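Local coordinates for regulatory protein of LacI family (PDB 3BBL) that probably acts as a transcriptional regulator of the LacI family, sensing a small effector through its periplasmic-binding-protein-like core and tuning DNA binding accordingly, at residues Phe68-Ile73 with Pro78-Leu83; Gln115-Leu120 with Glu149-Ala154; Ala175-Leu180 with Met204-Glu209. All coordinates share one frame; numbering follows the deposited sequence.

Interaction 1: Phe68-Ile73 with Pro78-Leu83; sequences FVLSSI and PRVQFL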
loop_
_atom_site.group_PDB
_atom_site.type_symbol
_atom_site.label_atom_id
_atom_site.label_comp_id
_atom_site.label_asym_id
_atom_site.label_seq_id
_atom_site.Cartn_x
_atom_site.Cartn_y
_atom_site.Cartn_z
ATOM N N PHE A 68 -9.061 -16.638 15.439
ATOM C CA PHE A 68 -9.066 -15.347 14.769
ATOM C C PHE A 68 -7.860 -14.499 15.136
ATOM O O PHE A 68 -7.247 -14.668 16.189
ATOM C CB PHE A 68 -10.292 -14.535 15.178
ATOM C CG PHE A 68 -11.597 -15.110 14.739
ATOM C CD1 PHE A 68 -12.042 -14.941 13.434
ATOM C CD2 PHE A 68 -12.414 -15.771 15.651
ATOM C CE1 PHE A 68 -13.288 -15.412 13.040
ATOM C CE2 PHE A 68 -13.659 -16.248 15.274
ATOM C CZ PHE A 68 -14.102 -16.069 13.964
ATOM N N VAL A 69 -7.532 -13.580 14.242
ATOM C CA VAL A 69 -6.481 -12.613 14.479
ATOM C C VAL A 69 -7.267 -11.317 14.303
ATOM O O VAL A 69 -8.048 -11.190 13.358
ATOM C CB VAL A 69 -5.361 -12.699 13.443
ATOM C CG1 VAL A 69 -4.424 -11.502 13.601
ATOM C CG2 VAL A 69 -4.573 -13.987 13.643
ATOM N N LEU A 70 -7.105 -10.384 15.234
ATOM C CA LEU A 70 -7.822 -9.114 15.171
ATOM C C LEU A 70 -6.843 -7.956 15.035
ATOM O O LEU A 70 -5.765 -7.987 15.619
ATOM C CB LEU A 70 -8.654 -8.902 16.447
ATOM C CG LEU A 70 -9.531 -10.029 17.004
ATOM C CD1 LEU A 70 -10.042 -9.624 18.381
ATOM C CD2 LEU A 70 -10.689 -10.324 16.062
ATOM N N SER A 71 -7.221 -6.940 14.259
ATOM C CA SER A 71 -6.396 -5.743 14.087
ATOM C C SER A 71 -7.305 -4.530 14.291
ATOM O O SER A 71 -8.524 -4.686 14.353
ATOM C CB SER A 71 -5.734 -5.718 12.704
ATOM O OG SER A 71 -6.679 -5.764 11.662
ATOM N N SER A 72 -6.721 -3.336 14.398
ATOM C CA SER A 72 -7.490 -2.110 14.644
ATOM C C SER A 72 -8.187 -2.242 15.991
ATOM O O SER A 72 -9.402 -2.069 16.097
ATOM C CB SER A 72 -8.551 -1.873 13.565
ATOM O OG SER A 72 -7.975 -1.402 12.366
ATOM N N ILE A 73 -7.415 -2.552 17.020
ATOM C CA ILE A 73 -7.977 -2.731 18.349
ATOM C C ILE A 73 -8.205 -1.420 19.082
ATOM O O ILE A 73 -7.275 -0.653 19.298
ATOM C CB ILE A 73 -7.062 -3.599 19.235
ATOM C CG1 ILE A 73 -6.571 -4.825 18.455
ATOM C CG2 ILE A 73 -7.814 -4.010 20.496
ATOM C CD1 ILE A 73 -7.674 -5.766 18.011
ATOM N N PRO A 78 -15.293 -4.527 21.371
ATOM C CA PRO A 78 -16.384 -5.504 21.448
ATOM C C PRO A 78 -16.011 -6.897 20.911
ATOM O O PRO A 78 -16.459 -7.916 21.438
ATOM C CB PRO A 78 -17.509 -4.831 20.655
ATOM C CG PRO A 78 -16.778 -3.951 19.684
ATOM C CD PRO A 78 -15.673 -3.376 20.533
ATOM N N ARG A 79 -15.185 -6.941 19.871
ATOM C CA ARG A 79 -14.764 -8.216 19.300
ATOM C C ARG A 79 -13.946 -9.017 20.314
ATOM O O ARG A 79 -14.090 -10.234 20.417
ATOM C CB ARG A 79 -13.927 -7.986 18.038
ATOM C CG ARG A 79 -14.663 -7.306 16.889
ATOM C CD ARG A 79 -13.682 -6.882 15.811
ATOM N NE ARG A 79 -12.663 -5.980 16.354
ATOM C CZ ARG A 79 -11.566 -5.603 15.703
ATOM N NH1 ARG A 79 -11.337 -6.048 14.473
ATOM N NH2 ARG A 79 -10.695 -4.790 16.283
ATOM N N VAL A 80 -13.089 -8.329 21.059
ATOM C CA VAL A 80 -12.252 -8.979 22.064
ATOM C C VAL A 80 -13.106 -9.478 23.225
ATOM O O VAL A 80 -12.881 -10.564 23.762
ATOM C CB VAL A 80 -11.186 -8.002 22.609
ATOM C CG1 VAL A 80 -10.396 -8.655 23.742
ATOM C CG2 VAL A 80 -10.254 -7.577 21.480
ATOM N N GLN A 81 -14.085 -8.667 23.602
ATOM C CA GLN A 81 -14.998 -8.985 24.689
ATOM C C GLN A 81 -15.757 -10.262 24.328
ATOM O O GLN A 81 -15.816 -11.217 25.104
ATOM C CB GLN A 81 -15.980 -7.826 24.866
ATOM C CG GLN A 81 -16.489 -7.604 26.271
ATOM C CD GLN A 81 -17.471 -6.445 26.329
ATOM O OE1 GLN A 81 -17.175 -5.336 25.866
ATOM N NE2 GLN A 81 -18.649 -6.694 26.895
ATOM N N PHE A 82 -16.325 -10.263 23.129
ATOM C CA PHE A 82 -17.088 -11.398 22.632
ATOM C C PHE A 82 -16.293 -12.699 22.609
ATOM O O PHE A 82 -16.668 -13.670 23.260
ATOM C CB PHE A 82 -17.610 -11.087 21.231
ATOM C CG PHE A 82 -18.320 -12.236 20.583
ATOM C CD1 PHE A 82 -19.511 -12.725 21.113
ATOM C CD2 PHE A 82 -17.797 -12.833 19.441
ATOM C CE1 PHE A 82 -20.172 -13.793 20.513
ATOM C CE2 PHE A 82 -18.448 -13.902 18.835
ATOM C CZ PHE A 82 -19.639 -14.384 19.373
ATOM N N LEU A 83 -15.195 -12.720 21.861
ATOM C CA LEU A 83 -14.372 -13.920 21.757
ATOM C C LEU A 83 -13.888 -14.405 23.115
ATOM O O LEU A 83 -13.677 -15.602 23.314
ATOM C CB LEU A 83 -13.178 -13.668 20.828
ATOM C CG LEU A 83 -13.577 -13.282 19.399
ATOM C CD1 LEU A 83 -12.340 -12.984 18.572
ATOM C CD2 LEU A 83 -14.388 -14.412 18.776
#

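Interaction 2: Gln115-Leu120 with Glu149-Ala154; sequences QAVEYL and EAMQTA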
loop_
_atom_site.group_PDB
_atom_site.type_symbol
_atom_site.label_atom_id
_atom_site.label_comp_id
_atom_site.label_asym_id
_atom_site.label_seq_id
_atom_site.Cartn_x
_atom_site.Cartn_y
_atom_site.Cartn_z
ATOM N N GLN A 115 12.182 7.386 21.248
ATOM C CA GLN A 115 13.449 7.305 20.544
ATOM C C GLN A 115 13.573 8.442 19.527
ATOM O O GLN A 115 14.623 9.072 19.408
ATOM C CB GLN A 115 13.534 5.961 19.837
ATOM C CG GLN A 115 14.928 5.495 19.511
ATOM C CD GLN A 115 14.911 4.180 18.762
ATOM O OE1 GLN A 115 14.108 3.292 19.071
ATOM N NE2 GLN A 115 15.796 4.041 17.777
ATOM N N ALA A 116 12.497 8.706 18.799
ATOM C CA ALA A 116 12.512 9.772 17.812
ATOM C C ALA A 116 12.790 11.100 18.504
ATOM O O ALA A 116 13.652 11.860 18.071
ATOM C CB ALA A 116 11.172 9.830 17.064
ATOM N N VAL A 117 12.071 11.372 19.587
ATOM C CA VAL A 117 12.265 12.623 20.308
ATOM C C VAL A 117 13.664 12.724 20.906
ATOM O O VAL A 117 14.279 13.783 20.856
ATOM C CB VAL A 117 11.200 12.807 21.415
ATOM C CG1 VAL A 117 11.419 14.117 22.134
ATOM C CG2 VAL A 117 9.819 12.803 20.800
ATOM N N GLU A 118 14.176 11.627 21.459
ATOM C CA GLU A 118 15.523 11.637 22.037
ATOM C C GLU A 118 16.529 12.019 20.964
ATOM O O GLU A 118 17.484 12.750 21.215
ATOM C CB GLU A 118 15.895 10.263 22.601
ATOM C CG GLU A 118 15.035 9.840 23.785
ATOM C CD GLU A 118 15.363 8.452 24.283
ATOM O OE1 GLU A 118 15.750 7.601 23.452
ATOM O OE2 GLU A 118 15.219 8.207 25.496
ATOM N N TYR A 119 16.302 11.518 19.756
ATOM C CA TYR A 119 17.181 11.819 18.638
ATOM C C TYR A 119 17.164 13.321 18.341
ATOM O O TYR A 119 18.209 13.939 18.166
ATOM C CB TYR A 119 16.756 11.043 17.391
ATOM C CG TYR A 119 17.654 11.327 16.212
ATOM C CD1 TYR A 119 18.871 10.671 16.064
ATOM C CD2 TYR A 119 17.322 12.313 15.288
ATOM C CE1 TYR A 119 19.742 10.996 15.025
ATOM C CE2 TYR A 119 18.183 12.649 14.250
ATOM C CZ TYR A 119 19.389 11.990 14.123
ATOM O OH TYR A 119 20.237 12.346 13.095
ATOM N N LEU A 120 15.971 13.905 18.282
ATOM C CA LEU A 120 15.863 15.331 18.019
ATOM C C LEU A 120 16.563 16.124 19.133
ATOM O O LEU A 120 17.309 17.052 18.863
ATOM C CB LEU A 120 14.392 15.733 17.887
ATOM C CG LEU A 120 13.714 15.162 16.638
ATOM C CD1 LEU A 120 12.213 15.375 16.732
ATOM C CD2 LEU A 120 14.286 15.825 15.381
ATOM N N GLU A 149 7.334 11.440 27.684
ATOM C CA GLU A 149 8.430 10.872 28.462
ATOM C C GLU A 149 9.788 11.436 28.076
ATOM O O GLU A 149 10.587 11.787 28.938
ATOM C CB GLU A 149 8.457 9.347 28.315
ATOM C CG GLU A 149 7.601 8.616 29.318
ATOM C CD GLU A 149 7.422 7.141 28.976
ATOM O OE1 GLU A 149 8.421 6.486 28.586
ATOM O OE2 GLU A 149 6.279 6.642 29.103
ATOM N N ALA A 150 10.056 11.511 26.778
ATOM C CA ALA A 150 11.334 12.035 26.330
ATOM C C ALA A 150 11.485 13.511 26.697
ATOM O O ALA A 150 12.543 13.930 27.163
ATOM C CB ALA A 150 11.484 11.846 24.824
HETATM N N MSE A 151 10.428 14.293 26.499
HETATM C CA MSE A 151 10.481 15.718 26.808
HETATM C C MSE A 151 10.677 15.907 28.321
HETATM O O MSE A 151 11.507 16.704 28.755
HETATM C CB MSE A 151 9.200 16.433 26.329
HETATM C CG MSE A 151 8.951 16.391 24.839
HETATM SE SE MSE A 151 10.455 17.259 23.814
HETATM C CE MSE A 151 9.716 19.092 23.950
ATOM N N GLN A 152 9.925 15.153 29.115
ATOM C CA GLN A 152 10.020 15.209 30.569
ATOM C C GLN A 152 11.429 14.842 31.035
ATOM O O GLN A 152 12.021 15.522 31.862
ATOM C CB GLN A 152 9.001 14.243 31.181
ATOM C CG GLN A 152 9.149 14.030 32.674
ATOM C CD GLN A 152 8.611 15.186 33.484
ATOM O OE1 GLN A 152 7.418 15.492 33.425
ATOM N NE2 GLN A 152 9.489 15.839 34.253
ATOM N N THR A 153 11.966 13.753 30.501
ATOM C CA THR A 153 13.305 13.312 30.870
ATOM C C THR A 153 14.371 14.360 30.549
ATOM O O THR A 153 15.306 14.551 31.323
ATOM C CB THR A 153 13.661 11.990 30.156
ATOM O OG1 THR A 153 12.823 10.945 30.663
ATOM C CG2 THR A 153 15.115 11.623 30.371
ATOM N N ALA A 154 14.242 15.044 29.415
ATOM C CA ALA A 154 15.228 16.061 29.051
ATOM C C ALA A 154 14.904 17.376 29.738
ATOM O O ALA A 154 15.633 18.351 29.612
ATOM C CB ALA A 154 15.262 16.251 27.543
#

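Interaction 3: Ala175-Leu180 with Met204-Glu209; sequences AMTLHL and MAAARE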
loop_
_atom_site.group_PDB
_atom_site.type_symbol
_atom_site.label_atom_id
_atom_site.label_comp_id
_atom_site.label_asym_id
_atom_site.label_seq_id
_atom_site.Cartn_x
_atom_site.Cartn_y
_atom_site.Cartn_z
ATOM N N ALA A 175 -2.585 21.755 7.952
ATOM C CA ALA A 175 -3.272 22.813 8.687
ATOM C C ALA A 175 -2.633 23.064 10.054
ATOM O O ALA A 175 -2.339 24.206 10.406
ATOM C CB ALA A 175 -4.749 22.455 8.860
HETATM N N MSE A 176 -2.418 22.001 10.822
HETATM C CA MSE A 176 -1.812 22.139 12.144
HETATM C C MSE A 176 -0.398 22.711 12.043
HETATM O O MSE A 176 0.015 23.505 12.882
HETATM C CB MSE A 176 -1.781 20.788 12.866
HETATM C CG MSE A 176 -3.151 20.199 13.019
HETATM SE SE MSE A 176 -3.237 18.643 14.284
HETATM C CE MSE A 176 -1.768 17.695 13.490
ATOM N N THR A 177 0.345 22.327 11.010
ATOM C CA THR A 177 1.703 22.836 10.872
ATOM C C THR A 177 1.709 24.313 10.473
ATOM O O THR A 177 2.550 25.092 10.953
ATOM C CB THR A 177 2.528 22.013 9.850
ATOM O OG1 THR A 177 2.618 20.657 10.303
ATOM C CG2 THR A 177 3.946 22.582 9.712
ATOM N N LEU A 178 0.780 24.698 9.604
ATOM C CA LEU A 178 0.703 26.090 9.190
ATOM C C LEU A 178 0.371 26.932 10.428
ATOM O O LEU A 178 0.864 28.044 10.590
ATOM C CB LEU A 178 -0.353 26.267 8.090
ATOM C CG LEU A 178 0.062 25.775 6.696
ATOM C CD1 LEU A 178 -1.113 25.867 5.737
ATOM C CD2 LEU A 178 1.241 26.591 6.185
ATOM N N HIS A 179 -0.455 26.386 11.311
ATOM C CA HIS A 179 -0.811 27.087 12.539
ATOM C C HIS A 179 0.468 27.321 13.352
ATOM O O HIS A 179 0.678 28.393 13.896
ATOM C CB HIS A 179 -1.803 26.248 13.352
ATOM C CG HIS A 179 -2.087 26.802 14.712
ATOM N ND1 HIS A 179 -2.857 27.929 14.911
ATOM C CD2 HIS A 179 -1.708 26.383 15.945
ATOM C CE1 HIS A 179 -2.944 28.177 16.206
ATOM N NE2 HIS A 179 -2.256 27.254 16.854
ATOM N N LEU A 180 1.323 26.308 13.422
ATOM C CA LEU A 180 2.578 26.407 14.163
ATOM C C LEU A 180 3.574 27.331 13.479
ATOM O O LEU A 180 4.314 28.046 14.141
ATOM C CB LEU A 180 3.204 25.016 14.345
ATOM C CG LEU A 180 2.505 24.088 15.343
ATOM C CD1 LEU A 180 3.114 22.709 15.278
ATOM C CD2 LEU A 180 2.624 24.655 16.743
HETATM N N MSE A 204 5.389 18.753 5.714
HETATM C CA MSE A 204 6.409 19.071 4.720
HETATM C C MSE A 204 5.832 20.077 3.708
HETATM O O MSE A 204 6.514 21.013 3.278
HETATM C CB MSE A 204 6.873 17.795 4.008
HETATM C CG MSE A 204 7.723 16.918 4.879
HETATM SE SE MSE A 204 8.198 15.232 3.931
HETATM C CE MSE A 204 9.383 16.071 2.629
ATOM N N ALA A 205 4.566 19.892 3.343
ATOM C CA ALA A 205 3.917 20.785 2.393
ATOM C C ALA A 205 3.778 22.185 2.993
ATOM O O ALA A 205 3.951 23.190 2.301
ATOM C CB ALA A 205 2.550 20.238 2.019
ATOM N N ALA A 206 3.456 22.240 4.283
ATOM C CA ALA A 206 3.297 23.508 4.973
ATOM C C ALA A 206 4.644 24.234 5.029
ATOM O O ALA A 206 4.725 25.434 4.753
ATOM C CB ALA A 206 2.761 23.271 6.387
ATOM N N ALA A 207 5.692 23.500 5.396
ATOM C CA ALA A 207 7.032 24.065 5.487
ATOM C C ALA A 207 7.437 24.663 4.142
ATOM O O ALA A 207 7.954 25.783 4.075
ATOM C CB ALA A 207 8.015 22.997 5.888
ATOM N N ARG A 208 7.207 23.898 3.081
ATOM C CA ARG A 208 7.524 24.329 1.725
ATOM C C ARG A 208 6.753 25.610 1.393
ATOM O O ARG A 208 7.310 26.561 0.864
ATOM C CB ARG A 208 7.163 23.218 0.736
ATOM C CG ARG A 208 7.292 23.608 -0.728
ATOM C CD ARG A 208 6.913 22.447 -1.641
ATOM N NE ARG A 208 5.587 21.893 -1.344
ATOM C CZ ARG A 208 4.439 22.549 -1.510
ATOM N NH1 ARG A 208 4.438 23.798 -1.977
ATOM N NH2 ARG A 208 3.285 21.955 -1.215
ATOM N N GLU A 209 5.469 25.629 1.715
ATOM C CA GLU A 209 4.647 26.798 1.466
ATOM C C GLU A 209 5.161 28.038 2.202
ATOM O O GLU A 209 5.039 29.155 1.692
ATOM C CB GLU A 209 3.194 26.521 1.872
ATOM C CG GLU A 209 2.420 25.708 0.849
ATOM C CD GLU A 209 0.977 25.458 1.247
ATOM O OE1 GLU A 209 0.317 26.402 1.743
ATOM O OE2 GLU A 209 0.506 24.318 1.046
#

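Interaction 1: Phe68-Ile73 with Pro78-Leu83
Arg79 reaches from the first turn of helix 78-85 to the loop that leaves strand 67-70 and grips a single carbonyl oxygen with both of its terminal nitrogens. NH2 lies 2.9 Å from Ser71 O and NH1 3.1 Å from the same Ser71 O, the straighter bond being that from NH2 (N-H...O 153°). Ser71 O sits in the guanidinium plane, whereas NH2 stands above the carbonyl plane and NH1 lies almost in line with the C=O bond. A bend in the arginine chain (chi3 -58°) turns the guanidinium toward the loop and sets one of its faces against Leu70 CB. The methyl end of Ile73 passes obliquely, its CD1 3.6 Å from Arg79 NH2.

Farther along the helix the contact is apolar. Leu70 and Leu83 meet tip to tip, CD2 to CD1 at 4.0 Å, while the other branch of Leu70, CD1, rests on Val80 CG2 at 3.7 Å. Leu83 also crosses the Phe68 side chain at about a right angle, with Leu83 CD2 3.9 Å from Phe68 CD2. Phe90 of strand 90-93, the second strand of this beta-alpha-beta unit, touches Leu70, Val80 and Leu83.

A leucine in place of Arg79 would probably leave Ser71 O without either donor in a buried setting and the post-strand loop freer to shift. Asp77 forms a salt bridge with Arg79 NE, so the guanidinium is held from two directions, its charge is probably balanced within the protein, and the turn between strand and helix is tied by polar bonds beside a hydrophobic core.

Interaction 2: Gln115-Leu120 with Glu149-Ala154
Val117 lays its CG1 methyl against the CB of Ala150, 3.5 Å away, and this close pair forms the heart of the contact between helices 109-123 and 138-153. With CG1 anti to the backbone N (chi1 -179°), the branch extends across the interface and also meets the selenium of Met151, a selenomethionine, with Val117 CG1 3.7 Å from Met151 SE. The two side chains cross at about a right angle. Met151 is bent at both chi2 and chi3, and the fold in its chain brings SE beside the valine. Because Ala150 offers just one methyl, the backbones come near each other there: Glu118 CA is 6.0 Å from Ala150 CA. Glu118 skirts the exposed border of the contact, its CG methylene 4.2 Å from Ala150 CB.

No hydrogen bond crosses between the two segments. Within its own helix, Thr153 OG1 bonds back to Glu149 O at 2.9 Å, and that oxygen also accepts the Thr153 backbone N from the opposite face of its plane. One turn earlier the helices are joined by charge, since Glu149 forms a salt bridge with Arg114.

The short helix segments run in broadly the same direction, 38° apart with axes 8.9 Å from each other. Helix 109-123 packs on the central sheet, with Ala116 and Leu120 on Ile221 of strand 219-223 and Tyr119 on Leu274 of strand 267-275; beyond the contact, Met151 meets Leu156 and Ile158 in the loop that follows helix 138-153.

Interaction 3: Ala175-Leu180 with Met204-Glu209
Apolar contacts carry most of this interface, and they converge on the methyl group of Ala206. Thr177 presents its carbon branch: with OG1 beside the backbone N (chi1 -61°), CG2 is left anti to that N and touches Ala206 CB at 3.6 Å. Leu178, one residue on, comes at the same methyl with another branch, its CD2 3.7 Å from Ala206 CB. CG of Leu178 lies equally near, so the leucine leans against the alanine along its branch point as well as through one methyl. Ala206 thus projects between two consecutive residues of helix 170-181. Its small side chain lets the helices come close, with Leu178 CA 5.6 Å from Ala206 CA and the segment axes 8.4 Å apart.

Polar groups lie around this patch, and no hydrogen bond links the two segments. Thr177 OG1 bonds to Gly173 O one turn back in its own helix, which satisfies the hydroxyl and leaves the methyl for the interface. At the exposed margin, Glu209 OE1 passes 4.3 Å from Leu178 CD1, a loose contact of carboxylate and methyl. The carboxylate is paired by a salt bridge from its OE2 to Arg174, so a charged link between the helices runs beside the apolar one. Arg208, on another side of helix 197-209, makes a cation-pi contact with Phe233 of the second subunit.

The segments run the same general way, crossing at -40°, as neighbouring helices do when they cover one face of a parallel sheet. Met176 and Thr177 pack on Leu131 of strand 128-132, and Leu180 reaches Ala129 and Leu164. Such helix pairs over a parallel sheet are typical of the Rossmann-like lobes of periplasmic-binding-protein folds.

The three contacts follow one another along the chain without overlapping. Interaction 1 belongs to the beta-alpha-beta unit of strand 67-70, helix 78-85 and strand 90-93, within the parallel run that also holds strands 40-43 and 6-9. Its centre is 33 Å from that of interaction 2 and 37 Å from that of interaction 3, both across the chain's centre. Interactions 2 and 3, 23 Å apart between centres, share the other lobe; interaction 2 rests on strands 219-223 and 267-275, interaction 3 on 128-132 and 163-165, and the connectivity is consistent with opposite faces of the sheet. This spread fits the two-lobed architecture of LacI-family regulators, in which each lobe has its own helix-covered sheet.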